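PDB 7C8F: H127A/Y244A mutant of alginate lyase AlyC3 in complex with dimannuronate from Psychromonas sp., which cleaves alginate, a polysaccharide of uronic acids, as a lyase of family PL7, splitting its glycosidic bonds by beta-elimination. Local coordinates for the beta-D-mannopyranuronic acid site. Sequence-based numbering; all coordinates share one arbitrary frame.

The beta-D-mannopyranuronic acid site. Residues 77, 117, 124, 139-141, 144, 170, 189, 245. With BEM (beta-D-mannopyranuronic acid), chain B; BEM (beta-D-mannopyranuronic acid), chain C.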
# COMPACT_ATOMS: atom_id res chain seq x y z
N ARG A 77 -26.92 -7.42 2.72
CA ARG A 77 -26.80 -6.04 2.30
C ARG A 77 -27.62 -5.78 1.04
O ARG A 77 -28.05 -6.71 0.35
CB ARG A 77 -25.32 -5.62 2.12
CG ARG A 77 -24.44 -6.65 1.43
CD ARG A 77 -22.97 -6.52 1.86
NE ARG A 77 -22.55 -5.13 2.07
CZ ARG A 77 -21.98 -4.68 3.18
NH1 ARG A 77 -21.74 -5.50 4.19
NH2 ARG A 77 -21.63 -3.40 3.28
N GLN A 117 -22.91 -5.58 18.02
CA GLN A 117 -22.69 -4.38 17.22
C GLN A 117 -23.95 -3.54 17.09
O GLN A 117 -23.95 -2.35 17.41
CB GLN A 117 -22.17 -4.80 15.84
CG GLN A 117 -21.57 -3.68 15.04
CD GLN A 117 -20.78 -4.20 13.87
OE1 GLN A 117 -20.62 -5.41 13.69
NE2 GLN A 117 -20.28 -3.28 13.05
N GLN A 124 -20.94 4.20 2.66
CA GLN A 124 -19.64 3.59 2.86
C GLN A 124 -18.65 4.12 1.82
O GLN A 124 -19.02 4.39 0.68
CB GLN A 124 -19.76 2.06 2.79
CG GLN A 124 -18.52 1.26 3.15
CD GLN A 124 -18.85 -0.17 3.55
OE1 GLN A 124 -19.69 -0.40 4.43
NE2 GLN A 124 -18.20 -1.14 2.91
N PRO A 139 -9.46 -5.59 3.86
CA PRO A 139 -10.86 -5.98 4.10
C PRO A 139 -11.55 -5.15 5.17
O PRO A 139 -12.28 -5.67 6.02
CB PRO A 139 -10.73 -7.45 4.54
CG PRO A 139 -9.44 -7.49 5.26
CD PRO A 139 -8.51 -6.52 4.50
N HIS A 140 -11.32 -3.83 5.14
CA HIS A 140 -11.88 -2.88 6.07
C HIS A 140 -12.26 -1.69 5.20
O HIS A 140 -11.42 -1.23 4.39
CB HIS A 140 -10.86 -2.41 7.12
CG HIS A 140 -10.14 -3.52 7.83
ND1 HIS A 140 -10.73 -4.28 8.82
CD2 HIS A 140 -8.87 -3.97 7.72
CE1 HIS A 140 -9.85 -5.17 9.27
NE2 HIS A 140 -8.71 -5.00 8.63
N PRO A 141 -13.47 -1.15 5.32
CA PRO A 141 -13.79 0.08 4.59
C PRO A 141 -13.11 1.28 5.23
O PRO A 141 -12.86 1.30 6.44
CB PRO A 141 -15.31 0.19 4.72
CG PRO A 141 -15.63 -0.54 5.96
CD PRO A 141 -14.58 -1.62 6.16
N ARG A 144 -17.59 3.91 7.31
CA ARG A 144 -18.93 3.44 7.42
C ARG A 144 -19.74 4.54 8.15
O ARG A 144 -19.37 4.96 9.19
CB ARG A 144 -19.07 2.13 8.18
CG ARG A 144 -18.46 0.93 7.52
CD ARG A 144 -18.85 -0.35 8.26
NE ARG A 144 -18.43 -0.35 9.65
CZ ARG A 144 -19.22 -0.52 10.67
NH1 ARG A 144 -20.49 -0.67 10.51
NH2 ARG A 144 -18.74 -0.49 11.88
N LYS A 170 -7.64 -8.49 10.15
CA LYS A 170 -8.43 -9.70 10.31
C LYS A 170 -8.27 -10.56 9.07
O LYS A 170 -7.75 -10.11 8.05
CB LYS A 170 -9.90 -9.37 10.54
CG LYS A 170 -10.59 -8.80 9.31
CD LYS A 170 -11.98 -8.23 9.64
CE LYS A 170 -12.66 -7.72 8.38
NZ LYS A 170 -13.99 -7.11 8.65
N TYR A 189 -9.36 2.53 14.43
CA TYR A 189 -10.56 3.29 14.06
C TYR A 189 -10.62 4.59 14.83
O TYR A 189 -10.21 4.67 15.99
CB TYR A 189 -11.85 2.50 14.29
CG TYR A 189 -11.88 1.26 13.43
CD1 TYR A 189 -12.39 1.30 12.13
CD2 TYR A 189 -11.34 0.07 13.89
CE1 TYR A 189 -12.37 0.17 11.33
CE2 TYR A 189 -11.32 -1.06 13.09
CZ TYR A 189 -11.84 -1.01 11.82
OH TYR A 189 -11.81 -2.15 11.04
N GLN A 245 -25.72 -5.00 10.52
CA GLN A 245 -24.90 -5.54 11.59
C GLN A 245 -25.78 -5.71 12.83
O GLN A 245 -25.54 -5.10 13.88
CB GLN A 245 -23.67 -4.66 11.84
CG GLN A 245 -22.67 -4.66 10.67
CD GLN A 245 -22.88 -3.52 9.66
OE1 GLN A 245 -23.40 -2.45 10.00
NE2 GLN A 245 -22.46 -3.74 8.41
C1 BEM B . -16.59 -7.18 3.08
C2 BEM B . -15.28 -7.30 3.83
O2 BEM B . -14.41 -6.24 3.47
C3 BEM B . -15.54 -7.31 5.32
O3 BEM B . -14.33 -7.28 6.02
C4 BEM B . -16.43 -6.15 5.74
O4 BEM B . -16.88 -6.41 7.06
C5 BEM B . -17.64 -6.06 4.84
O5 BEM B . -17.31 -6.06 3.47
C6 BEM B . -18.28 -4.77 5.15
O6B BEM B . -18.04 -3.81 4.42
O6A BEM B . -19.15 -4.74 6.00
O1 BEM B . -16.37 -7.01 1.69
C1 BEM C . -17.01 -5.18 7.75
C2 BEM C . -17.94 -5.34 8.95
O2 BEM C . -17.49 -6.41 9.77
C3 BEM C . -17.86 -4.09 9.80
O3 BEM C . -18.54 -4.27 11.00
C4 BEM C . -16.46 -3.97 10.26
O4 BEM C . -16.32 -3.03 11.27
C5 BEM C . -15.63 -3.69 9.05
O5 BEM C . -15.74 -4.83 8.24
C6 BEM C . -14.23 -3.48 9.45
O6B BEM C . -13.45 -4.41 9.40
O6A BEM C . -13.91 -2.34 9.58
O HOH W 1 -15.55 -0.08 9.83
O HOH W 2 -15.88 -0.24 12.61
O HOH W 3 -20.82 -2.50 6.10
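In the sugar-binding cleft of AlyC3 a dimannuronate lies across the concave sheet of the PL7 jelly roll in an engineered double mutant, a worked example of carboxylate recognition in a polyuronate lyase. Both sugars are poorly ordered, as is Arg77, so the geometry of the whole site, its tight part included, is less certain than the resolution suggests. The tight part surrounds the chain C sugar's carboxylate. His140 points its ring edge at this group, ND1 donating to O6B at 2.8 Å, nearly straight (163° at H) and close to the ring plane. Lys170 takes the crowded first torsion, CG between the backbone N and the carbonyl carbon (chi1 69°), then runs fully extended so that NZ reaches the same O6B at 2.9 Å in a salt bridge. Two donors thus grip one oxygen, while the tip of Tyr189 binds the other, OH to O6A at 2.6 Å. Pro141 packs its CD against C5 of this sugar, supporting it beside the carboxylate.

Lys170 also spans the two sugars: NZ donates to the chain B 3-hydroxyl O3 at 2.7 Å, and that hydroxyl donates in turn to the Pro139 carbonyl, approaching above the carbonyl plane. An alanine at Lys170 would remove the amino group and would probably weaken both the charge pairing at O6B and the hold on the neighbouring sugar.

Looser, water-mediated contact marks the opposite flank. Arg144 turns its guanidinium face beneath O3 of the chain C sugar and spends its edge on waters 1 and 2, which relay NE and NH2 to O6A and O4. The chain B carboxylate is held more loosely: Arg77 NH1 meets O6A at 3.3 Å, tilted from the guanidinium plane, and Gln124 NE2 donates to O6B. Water 3 links Arg77 NH2 and Gln124 OE1 to that O6A. A direct bond breaks this watery pattern: extended Gln117, its CG anti to the backbone N, directs NE2 to chain C O3 at 2.9 Å, in its amide plane and 169° at H.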